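Local coordinates for protein thermospermine synthase (Medicago truncatula, PDB 6BQ6) that probably transfers an aminopropyl group from decarboxylated S-adenosylmethionine to spermidine, giving thermospermine in plant polyamine biosynthesis, at residues B[195-205]-B[233-241]; B[94-102]-B[268-278]. All coordinates share one frame; numbering follows the deposited sequence.

After the N-terminal strands, the chain forms helix 84-98, whose end (residues 94-102) finds its partner, residues 268-278, only after the whole seven-stranded sheet has been built; interaction 2 therefore closes a long loop. Interaction 1 falls entirely within that span: residues 195-205 meet residues 233-241 after an excursion through strand 212-220, a short nested closure. The two do not touch, their centres being 23 Å apart and their nearest atoms about 7 Å. Strand 212-220 separates them: Phe214, Thr216 and Ala218 receive side chains from interaction 1, whereas the alternating Ile213 and Val215 receive those of interaction 2, which places the contacts on opposite faces of the sheet.

Interaction 1 of 2, residues B[195-205]-B[233-241]; sequences YTKDFYELTLK and IYNTLRQVF
Leu237 sets its CD2 methyl over one face of the Tyr200 ring, 3.6 Å from the ring centroid and 17° off the normal, a CH-pi contact in which the two side chains cross at about a right angle. With CG anti to the carbonyl carbon (chi1 -68°), the phenol of Tyr200 lies against helix 230-238 and offers its edge to Thr236 CG2. The apolar packing extends along both helices, whose segments 197-204 and 233-238 approach to 9.8 Å at a crossing angle of -42°. Val240 divides its contacts: CG2 touches Lys197 CG at 3.9 Å, CG1 faces the backbone of Glu201, and both methyls lie against Tyr200 CB. At one end Tyr195 CE2 meets Ile233 CD1 at 3.8 Å; at the other, Leu204 CD2 reaches the edge of the Phe241 ring. Tyr195, whose OH is bonded to Ala183 O, brings its end of the contact about 7 Å from bound thermospermine, measured from its side chain.

Charged groups lie at the margin. Lys205 runs its methylenes past Phe241 and donates from NZ to Val240 O at 3.1 Å, nearly along the C=O axis; the same ammonium forms a salt bridge with Asp265. Lys197 rests CE against Gln239 CB while its NZ pairs with Glu201 OE2 at 3.0 Å within its own helix.

Thr236, by contrast, is buried: its OG1 turns back to Cys232 O and also bonds Tyr316 N, which leaves its methyl for the interface. Two helices on one face of the Rossmann-like sheet thus share an apolar core with charges at its rim, the buried hydroxyl of Thr236 being satisfied within its own surroundings.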
loop_
_atom_site.group_PDB
_atom_site.type_symbol
_atom_site.label_atom_id
_atom_site.label_comp_id
_atom_site.label_asym_id
_atom_site.label_seq_id
_atom_site.Cartn_x
_atom_site.Cartn_y
_atom_site.Cartn_z
ATOM N N TYR B 195 -0.999 -18.244 29.310
ATOM C CA TYR B 195 -2.430 -18.276 29.038
ATOM C C TYR B 195 -2.988 -19.700 29.198
ATOM O O TYR B 195 -4.143 -19.942 28.903
ATOM C CB TYR B 195 -2.700 -17.783 27.609
ATOM C CG TYR B 195 -2.398 -16.350 27.343
ATOM C CD1 TYR B 195 -1.155 -15.939 26.908
ATOM C CD2 TYR B 195 -3.397 -15.402 27.455
ATOM C CE1 TYR B 195 -0.892 -14.594 26.621
ATOM C CE2 TYR B 195 -3.132 -14.067 27.201
ATOM C CZ TYR B 195 -1.912 -13.674 26.751
ATOM O OH TYR B 195 -1.727 -12.365 26.483
ATOM N N THR B 196 -2.182 -20.643 29.688
ATOM C CA THR B 196 -2.692 -21.999 29.776
ATOM C C THR B 196 -3.452 -22.255 31.086
ATOM O O THR B 196 -3.176 -21.623 32.134
ATOM C CB THR B 196 -1.565 -23.038 29.630
ATOM O OG1 THR B 196 -0.608 -22.844 30.667
ATOM C CG2 THR B 196 -0.870 -22.895 28.318
ATOM N N LYS B 197 -4.316 -23.267 31.028
ATOM C CA LYS B 197 -5.078 -23.728 32.172
ATOM C C LYS B 197 -4.148 -24.069 33.319
ATOM O O LYS B 197 -4.342 -23.615 34.451
ATOM C CB LYS B 197 -5.939 -24.936 31.831
ATOM C CG LYS B 197 -6.755 -25.454 32.996
ATOM C CD LYS B 197 -7.541 -26.716 32.621
ATOM C CE LYS B 197 -8.506 -27.109 33.742
ATOM N NZ LYS B 197 -7.814 -27.766 34.880
ATOM N N ASP B 198 -3.122 -24.851 33.021
ATOM C CA ASP B 198 -2.187 -25.261 34.076
ATOM C C ASP B 198 -1.411 -24.088 34.672
ATOM O O ASP B 198 -1.182 -24.065 35.891
ATOM C CB ASP B 198 -1.219 -26.301 33.564
ATOM C CG ASP B 198 -1.811 -27.717 33.566
ATOM O OD1 ASP B 198 -2.978 -27.930 33.971
ATOM O OD2 ASP B 198 -1.074 -28.643 33.146
ATOM N N PHE B 199 -1.001 -23.127 33.838
ATOM C CA PHE B 199 -0.398 -21.894 34.365
ATOM C C PHE B 199 -1.325 -21.201 35.373
ATOM O O PHE B 199 -0.934 -20.873 36.505
ATOM C CB PHE B 199 0.020 -20.941 33.233
ATOM C CG PHE B 199 0.453 -19.587 33.731
ATOM C CD1 PHE B 199 1.657 -19.448 34.412
ATOM C CD2 PHE B 199 -0.403 -18.537 33.674
ATOM C CE1 PHE B 199 2.041 -18.234 34.932
ATOM C CE2 PHE B 199 -0.029 -17.313 34.165
ATOM C CZ PHE B 199 1.186 -17.166 34.811
ATOM N N TYR B 200 -2.558 -20.991 34.966
ATOM C CA TYR B 200 -3.502 -20.273 35.808
ATOM C C TYR B 200 -3.769 -21.020 37.084
ATOM O O TYR B 200 -3.757 -20.411 38.139
ATOM C CB TYR B 200 -4.806 -20.063 35.082
ATOM C CG TYR B 200 -4.787 -19.127 33.910
ATOM C CD1 TYR B 200 -4.054 -17.923 33.928
ATOM C CD2 TYR B 200 -5.586 -19.389 32.803
ATOM C CE1 TYR B 200 -4.083 -17.045 32.840
ATOM C CE2 TYR B 200 -5.639 -18.507 31.743
ATOM C CZ TYR B 200 -4.882 -17.328 31.763
ATOM O OH TYR B 200 -4.947 -16.454 30.689
ATOM N N GLU B 201 -3.978 -22.341 36.979
ATOM C CA GLU B 201 -4.315 -23.163 38.142
ATOM C C GLU B 201 -3.168 -23.364 39.098
ATOM O O GLU B 201 -3.374 -23.275 40.294
ATOM C CB GLU B 201 -4.855 -24.539 37.715
ATOM C CG GLU B 201 -5.640 -25.256 38.827
ATOM C CD GLU B 201 -6.220 -26.582 38.363
ATOM O OE1 GLU B 201 -6.805 -27.300 39.225
ATOM O OE2 GLU B 201 -6.103 -26.886 37.141
ATOM N N LEU B 202 -1.997 -23.674 38.575
ATOM C CA LEU B 202 -0.883 -24.184 39.367
ATOM C C LEU B 202 0.158 -23.146 39.645
ATOM O O LEU B 202 0.942 -23.338 40.557
ATOM C CB LEU B 202 -0.228 -25.382 38.671
ATOM C CG LEU B 202 -1.185 -26.557 38.433
ATOM C CD1 LEU B 202 -0.454 -27.739 37.809
ATOM C CD2 LEU B 202 -1.914 -26.991 39.710
ATOM N N THR B 203 0.178 -22.025 38.915
ATOM C CA THR B 203 1.207 -20.987 39.113
ATOM C C THR B 203 0.587 -19.690 39.565
ATOM O O THR B 203 1.011 -19.100 40.546
ATOM C CB THR B 203 2.114 -20.785 37.852
ATOM O OG1 THR B 203 2.816 -22.009 37.505
ATOM C CG2 THR B 203 3.094 -19.646 38.038
ATOM N N LEU B 204 -0.417 -19.220 38.831
ATOM C CA LEU B 204 -0.971 -17.883 39.102
ATOM C C LEU B 204 -1.903 -17.886 40.321
ATOM O O LEU B 204 -1.773 -17.060 41.247
ATOM C CB LEU B 204 -1.724 -17.388 37.865
ATOM C CG LEU B 204 -2.047 -15.867 37.950
ATOM C CD1 LEU B 204 -1.733 -15.140 36.661
ATOM C CD2 LEU B 204 -3.477 -15.709 38.360
ATOM N N LYS B 205 -2.898 -18.767 40.303
ATOM C CA LYS B 205 -3.893 -18.795 41.401
ATOM C C LYS B 205 -3.270 -18.907 42.784
ATOM O O LYS B 205 -3.656 -18.138 43.683
ATOM C CB LYS B 205 -4.962 -19.864 41.137
ATOM C CG LYS B 205 -6.216 -19.731 41.984
ATOM C CD LYS B 205 -7.416 -20.446 41.345
ATOM C CE LYS B 205 -8.133 -21.301 42.352
ATOM N NZ LYS B 205 -9.455 -21.769 41.841
ATOM N N ILE B 233 -9.459 -17.510 25.538
ATOM C CA ILE B 233 -9.002 -16.993 26.826
ATOM C C ILE B 233 -10.142 -17.032 27.855
ATOM O O ILE B 233 -9.987 -17.496 28.966
ATOM C CB ILE B 233 -8.450 -15.572 26.673
ATOM C CG1 ILE B 233 -7.111 -15.598 25.900
ATOM C CG2 ILE B 233 -8.225 -14.957 28.054
ATOM C CD1 ILE B 233 -6.539 -14.259 25.567
ATOM N N TYR B 234 -11.321 -16.554 27.468
ATOM C CA TYR B 234 -12.467 -16.664 28.314
ATOM C C TYR B 234 -12.710 -18.115 28.769
ATOM O O TYR B 234 -12.864 -18.397 29.925
ATOM C CB TYR B 234 -13.718 -16.092 27.613
ATOM C CG TYR B 234 -14.977 -16.385 28.349
ATOM C CD1 TYR B 234 -15.315 -15.706 29.495
ATOM C CD2 TYR B 234 -15.844 -17.409 27.915
ATOM C CE1 TYR B 234 -16.475 -16.022 30.206
ATOM C CE2 TYR B 234 -16.987 -17.717 28.598
ATOM C CZ TYR B 234 -17.331 -17.026 29.734
ATOM O OH TYR B 234 -18.474 -17.348 30.442
ATOM N N ASN B 235 -12.758 -19.026 27.823
ATOM C CA ASN B 235 -13.040 -20.410 28.180
ATOM C C ASN B 235 -11.968 -21.049 29.042
ATOM O O ASN B 235 -12.284 -21.845 29.933
ATOM C CB ASN B 235 -13.303 -21.268 26.943
ATOM C CG ASN B 235 -13.918 -22.625 27.309
ATOM O OD1 ASN B 235 -14.909 -22.675 28.047
ATOM N ND2 ASN B 235 -13.300 -23.732 26.840
ATOM N N THR B 236 -10.712 -20.723 28.769
ATOM C CA THR B 236 -9.612 -21.253 29.567
ATOM C C THR B 236 -9.777 -20.777 30.999
ATOM O O THR B 236 -9.731 -21.571 31.958
ATOM C CB THR B 236 -8.255 -20.896 28.960
ATOM O OG1 THR B 236 -8.189 -21.385 27.605
ATOM C CG2 THR B 236 -7.126 -21.500 29.762
ATOM N N LEU B 237 -10.039 -19.474 31.181
ATOM C CA LEU B 237 -10.267 -18.964 32.530
ATOM C C LEU B 237 -11.500 -19.563 33.219
ATOM O O LEU B 237 -11.484 -19.742 34.429
ATOM C CB LEU B 237 -10.326 -17.437 32.529
ATOM C CG LEU B 237 -8.981 -16.753 32.312
ATOM C CD1 LEU B 237 -9.156 -15.295 31.911
ATOM C CD2 LEU B 237 -8.110 -16.870 33.527
ATOM N N ARG B 238 -12.551 -19.880 32.457
ATOM C CA ARG B 238 -13.776 -20.461 33.011
ATOM C C ARG B 238 -13.480 -21.851 33.600
ATOM O O ARG B 238 -14.171 -22.339 34.520
ATOM C CB ARG B 238 -14.838 -20.531 31.879
ATOM C CG ARG B 238 -16.189 -21.015 32.305
ATOM C CD ARG B 238 -17.261 -20.686 31.258
ATOM N NE ARG B 238 -16.975 -21.193 29.904
ATOM C CZ ARG B 238 -17.906 -21.368 28.950
ATOM N NH1 ARG B 238 -17.587 -21.798 27.733
ATOM N NH2 ARG B 238 -19.176 -21.109 29.228
ATOM N N GLN B 239 -12.413 -22.472 33.137
ATOM C CA GLN B 239 -12.016 -23.793 33.712
ATOM C C GLN B 239 -11.320 -23.700 35.063
ATOM O O GLN B 239 -11.060 -24.727 35.706
ATOM C CB GLN B 239 -11.038 -24.532 32.777
ATOM C CG GLN B 239 -11.458 -24.687 31.333
ATOM C CD GLN B 239 -12.882 -25.133 31.182
ATOM O OE1 GLN B 239 -13.292 -26.142 31.788
ATOM N NE2 GLN B 239 -13.661 -24.413 30.385
ATOM N N VAL B 240 -10.884 -22.508 35.455
ATOM C CA VAL B 240 -10.046 -22.327 36.616
ATOM C C VAL B 240 -10.703 -21.504 37.716
ATOM O O VAL B 240 -10.502 -21.779 38.881
ATOM C CB VAL B 240 -8.714 -21.657 36.211
ATOM C CG1 VAL B 240 -7.780 -21.428 37.395
ATOM C CG2 VAL B 240 -8.019 -22.475 35.115
ATOM N N PHE B 241 -11.360 -20.404 37.357
ATOM C CA PHE B 241 -11.949 -19.500 38.332
ATOM C C PHE B 241 -13.462 -19.560 38.279
ATOM O O PHE B 241 -14.045 -19.809 37.208
ATOM C CB PHE B 241 -11.558 -18.041 37.981
ATOM C CG PHE B 241 -10.105 -17.730 38.181
ATOM C CD1 PHE B 241 -9.641 -17.341 39.424
ATOM C CD2 PHE B 241 -9.211 -17.822 37.137
ATOM C CE1 PHE B 241 -8.296 -17.060 39.616
ATOM C CE2 PHE B 241 -7.890 -17.532 37.312
ATOM C CZ PHE B 241 -7.420 -17.142 38.555
#

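Interaction 2 of 2, residues B[94-102]-B[268-278]; sequences PALLHHPMP and LDLSAEELDIR
A helix end packed across the start of a later helix defines this contact of the Rossmann-like domain: Leu97 and His98, near the C-terminal end of helix 84-98, meet Leu268, Leu270, Leu275 and Arg278 in and just before helix 272-282. The segments 94-98 and 272-278 lie perpendicular, at 90°, with axes 10.1 Å apart.

His98 is fixed from several sides. Its ND1 donates to Pro94 O at 2.7 Å, approaching above the carbonyl plane, while His98 N reaches that oxygen from the other face. In the ring plane at the far edge, NE2 hydrogen-bonds a water at 2.7 Å, and this water accepts from Leu270 N at 3.0 Å, so the imidazole is bridged to the opposite backbone. Leu270 CD1 covers one ring face, 4.2 Å from the centroid; Leu268 CD2 lies against His98 CB, and Phe295 meets the ring from a neighbouring helix. With His98 cut back to an alanine, Pro94 O would probably lose its side-chain donor, the water its link to the imidazole, and Leu270 CD1 the ring it lies on.

Arg278, extended from CG to NE (chi3 -175°), slides past Leu97 in the opposite sense and gives NH1 to Leu97 O at 2.9 Å, with an N-H...O angle of 146°. Its NE forms a salt bridge with Glu274 OE2, on the anti lone pair, at 2.8 Å, one turn back, and Leu270 CD1 also lies over the centre of the guanidinium face. Apolar contact completes the join where Leu275 CD2 touches Leu97 CB at 3.7 Å.

Ser271 N-caps helix 272-282 through a bond to Glu274 N. This helix is a C-terminal addition, following strand 256-264 and packed across the end of helix 84-98; the sheet order 3-2-1-4-5-7-6 is that of the methyltransferase-like Rossmann fold.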
loop_
_atom_site.group_PDB
_atom_site.type_symbol
_atom_site.label_atom_id
_atom_site.label_comp_id
_atom_site.label_asym_id
_atom_site.label_seq_id
_atom_site.Cartn_x
_atom_site.Cartn_y
_atom_site.Cartn_z
ATOM N N PRO B 94 -11.264 -1.769 36.140
ATOM C CA PRO B 94 -12.314 -2.689 36.576
ATOM C C PRO B 94 -11.804 -3.698 37.618
ATOM O O PRO B 94 -12.481 -3.919 38.646
ATOM C CB PRO B 94 -12.723 -3.364 35.273
ATOM C CG PRO B 94 -12.498 -2.316 34.235
ATOM C CD PRO B 94 -11.206 -1.662 34.655
ATOM N N ALA B 95 -10.646 -4.311 37.372
ATOM C CA ALA B 95 -10.094 -5.242 38.361
ATOM C C ALA B 95 -9.911 -4.615 39.711
ATOM O O ALA B 95 -10.402 -5.120 40.731
ATOM C CB ALA B 95 -8.795 -5.843 37.874
ATOM N N LEU B 96 -9.238 -3.477 39.764
ATOM C CA LEU B 96 -8.919 -2.896 41.090
ATOM C C LEU B 96 -10.187 -2.397 41.788
ATOM O O LEU B 96 -10.343 -2.512 43.010
ATOM C CB LEU B 96 -7.901 -1.802 41.013
ATOM C CG LEU B 96 -6.440 -2.286 41.090
ATOM C CD1 LEU B 96 -6.024 -3.126 39.891
ATOM C CD2 LEU B 96 -5.521 -1.106 41.295
ATOM N N LEU B 97 -11.129 -1.869 41.007
ATOM C CA LEU B 97 -12.350 -1.386 41.596
ATOM C C LEU B 97 -13.251 -2.481 42.166
ATOM O O LEU B 97 -14.006 -2.222 43.078
ATOM C CB LEU B 97 -13.139 -0.523 40.580
ATOM C CG LEU B 97 -12.457 0.772 40.175
ATOM C CD1 LEU B 97 -13.097 1.366 38.937
ATOM C CD2 LEU B 97 -12.485 1.789 41.331
ATOM N N HIS B 98 -13.208 -3.681 41.619
ATOM C CA HIS B 98 -13.981 -4.765 42.115
ATOM C C HIS B 98 -13.351 -5.354 43.358
ATOM O O HIS B 98 -14.049 -6.078 44.084
ATOM C CB HIS B 98 -14.171 -5.838 41.068
ATOM C CG HIS B 98 -15.254 -5.531 40.055
ATOM N ND1 HIS B 98 -15.060 -4.704 38.985
ATOM C CD2 HIS B 98 -16.549 -5.927 39.988
ATOM C CE1 HIS B 98 -16.181 -4.598 38.290
ATOM N NE2 HIS B 98 -17.098 -5.355 38.861
ATOM N N HIS B 99 -12.082 -5.035 43.592
ATOM C CA HIS B 99 -11.379 -5.498 44.777
ATOM C C HIS B 99 -11.716 -4.615 45.980
ATOM O O HIS B 99 -11.878 -3.391 45.842
ATOM C CB HIS B 99 -9.886 -5.445 44.517
ATOM C CG HIS B 99 -9.128 -6.308 45.458
ATOM N ND1 HIS B 99 -8.819 -5.892 46.729
ATOM C CD2 HIS B 99 -8.686 -7.582 45.350
ATOM C CE1 HIS B 99 -8.198 -6.866 47.369
ATOM N NE2 HIS B 99 -8.116 -7.914 46.563
ATOM N N PRO B 100 -11.836 -5.210 47.182
ATOM C CA PRO B 100 -12.229 -4.372 48.326
ATOM C C PRO B 100 -11.167 -3.361 48.772
ATOM O O PRO B 100 -11.502 -2.247 49.193
ATOM C CB PRO B 100 -12.572 -5.412 49.412
ATOM C CG PRO B 100 -11.845 -6.640 49.029
ATOM C CD PRO B 100 -11.895 -6.638 47.512
ATOM N N MET B 101 -9.903 -3.729 48.648
ATOM C CA MET B 101 -8.779 -2.882 49.035
ATOM C C MET B 101 -7.467 -3.439 48.456
ATOM O O MET B 101 -6.737 -4.186 49.091
ATOM C CB MET B 101 -8.715 -2.790 50.577
ATOM C CG MET B 101 -7.712 -1.741 51.064
ATOM S SD MET B 101 -7.616 -1.844 52.851
ATOM C CE MET B 101 -6.831 -3.437 53.084
ATOM N N PRO B 102 -7.178 -3.101 47.193
ATOM C CA PRO B 102 -6.016 -3.710 46.520
ATOM C C PRO B 102 -4.753 -2.940 46.842
ATOM O O PRO B 102 -4.692 -1.774 46.561
ATOM C CB PRO B 102 -6.390 -3.608 45.025
ATOM C CG PRO B 102 -7.321 -2.445 44.969
ATOM C CD PRO B 102 -8.085 -2.420 46.258
ATOM N N LEU B 268 -17.794 -10.883 41.160
ATOM C CA LEU B 268 -17.441 -9.684 40.372
ATOM C C LEU B 268 -18.747 -9.070 39.855
ATOM O O LEU B 268 -19.103 -9.232 38.696
ATOM C CB LEU B 268 -16.546 -10.070 39.223
ATOM C CG LEU B 268 -15.178 -10.679 39.543
ATOM C CD1 LEU B 268 -14.650 -11.422 38.325
ATOM C CD2 LEU B 268 -14.233 -9.573 39.964
ATOM N N ASP B 269 -19.434 -8.356 40.718
ATOM C CA ASP B 269 -20.807 -7.948 40.441
ATOM C C ASP B 269 -21.023 -6.665 41.195
ATOM O O ASP B 269 -21.390 -6.664 42.363
ATOM C CB ASP B 269 -21.815 -9.018 40.895
ATOM C CG ASP B 269 -21.846 -9.213 42.430
ATOM O OD1 ASP B 269 -20.797 -8.996 43.103
ATOM O OD2 ASP B 269 -22.924 -9.569 42.983
ATOM N N LEU B 270 -20.684 -5.575 40.563
ATOM C CA LEU B 270 -20.912 -4.268 41.100
ATOM C C LEU B 270 -21.719 -3.486 40.116
ATOM O O LEU B 270 -21.595 -3.645 38.892
ATOM C CB LEU B 270 -19.602 -3.574 41.382
ATOM C CG LEU B 270 -18.825 -4.135 42.564
ATOM C CD1 LEU B 270 -17.555 -3.333 42.682
ATOM C CD2 LEU B 270 -19.625 -4.066 43.860
ATOM N N SER B 271 -22.550 -2.609 40.653
ATOM C CA SER B 271 -23.351 -1.762 39.811
ATOM C C SER B 271 -22.483 -0.611 39.293
ATOM O O SER B 271 -21.454 -0.271 39.872
ATOM C CB SER B 271 -24.544 -1.191 40.629
ATOM O OG SER B 271 -24.087 -0.291 41.621
ATOM N N ALA B 272 -22.977 0.024 38.242
ATOM C CA ALA B 272 -22.400 1.263 37.744
ATOM C C ALA B 272 -22.163 2.268 38.845
ATOM O O ALA B 272 -21.098 2.828 38.973
ATOM C CB ALA B 272 -23.274 1.863 36.672
ATOM N N GLU B 273 -23.160 2.493 39.683
ATOM C CA GLU B 273 -23.004 3.540 40.674
ATOM C C GLU B 273 -21.989 3.195 41.737
ATOM O O GLU B 273 -21.276 4.067 42.175
ATOM C CB GLU B 273 -24.342 3.886 41.330
ATOM C CG GLU B 273 -25.366 4.506 40.405
ATOM C CD GLU B 273 -26.014 3.531 39.463
ATOM O OE1 GLU B 273 -25.937 2.302 39.667
ATOM O OE2 GLU B 273 -26.597 3.959 38.465
ATOM N N GLU B 274 -21.940 1.939 42.169
ATOM C CA GLU B 274 -20.927 1.532 43.146
ATOM C C GLU B 274 -19.519 1.665 42.586
ATOM O O GLU B 274 -18.610 2.157 43.248
ATOM C CB GLU B 274 -21.154 0.111 43.682
ATOM C CG GLU B 274 -20.165 -0.311 44.802
ATOM C CD GLU B 274 -19.849 0.757 45.876
ATOM O OE1 GLU B 274 -20.706 1.589 46.247
ATOM O OE2 GLU B 274 -18.722 0.745 46.400
ATOM N N LEU B 275 -19.351 1.280 41.324
ATOM C CA LEU B 275 -18.101 1.565 40.665
ATOM C C LEU B 275 -17.752 3.051 40.651
ATOM O O LEU B 275 -16.630 3.398 40.921
ATOM C CB LEU B 275 -18.115 1.041 39.205
ATOM C CG LEU B 275 -18.064 -0.460 39.124
ATOM C CD1 LEU B 275 -18.399 -0.969 37.734
ATOM C CD2 LEU B 275 -16.700 -0.978 39.539
ATOM N N ASP B 276 -18.709 3.935 40.322
ATOM C CA ASP B 276 -18.384 5.389 40.321
ATOM C C ASP B 276 -17.972 5.908 41.699
ATOM O O ASP B 276 -17.073 6.743 41.822
ATOM C CB ASP B 276 -19.529 6.235 39.789
ATOM C CG ASP B 276 -19.737 6.057 38.299
ATOM O OD1 ASP B 276 -18.736 5.809 37.571
ATOM O OD2 ASP B 276 -20.907 6.154 37.838
ATOM N N ILE B 277 -18.623 5.371 42.708
ATOM C CA ILE B 277 -18.298 5.745 44.107
ATOM C C ILE B 277 -16.896 5.359 44.456
ATOM O O ILE B 277 -16.159 6.168 45.000
ATOM C CB ILE B 277 -19.295 5.159 45.112
ATOM C CG1 ILE B 277 -20.611 5.941 45.003
ATOM C CG2 ILE B 277 -18.775 5.304 46.552
ATOM C CD1 ILE B 277 -21.794 5.212 45.568
ATOM N N ARG B 278 -16.527 4.127 44.093
ATOM C CA ARG B 278 -15.170 3.644 44.294
ATOM C C ARG B 278 -14.145 4.436 43.532
ATOM O O ARG B 278 -13.083 4.691 44.054
ATOM C CB ARG B 278 -15.052 2.146 43.977
ATOM C CG ARG B 278 -15.829 1.308 44.971
ATOM C CD ARG B 278 -15.763 -0.160 44.663
ATOM N NE ARG B 278 -16.631 -0.954 45.578
ATOM C CZ ARG B 278 -16.349 -2.194 46.003
ATOM N NH1 ARG B 278 -15.257 -2.844 45.609
ATOM N NH2 ARG B 278 -17.210 -2.812 46.836
HETATM O O HOH W 1 -19.594 -5.356 37.763
#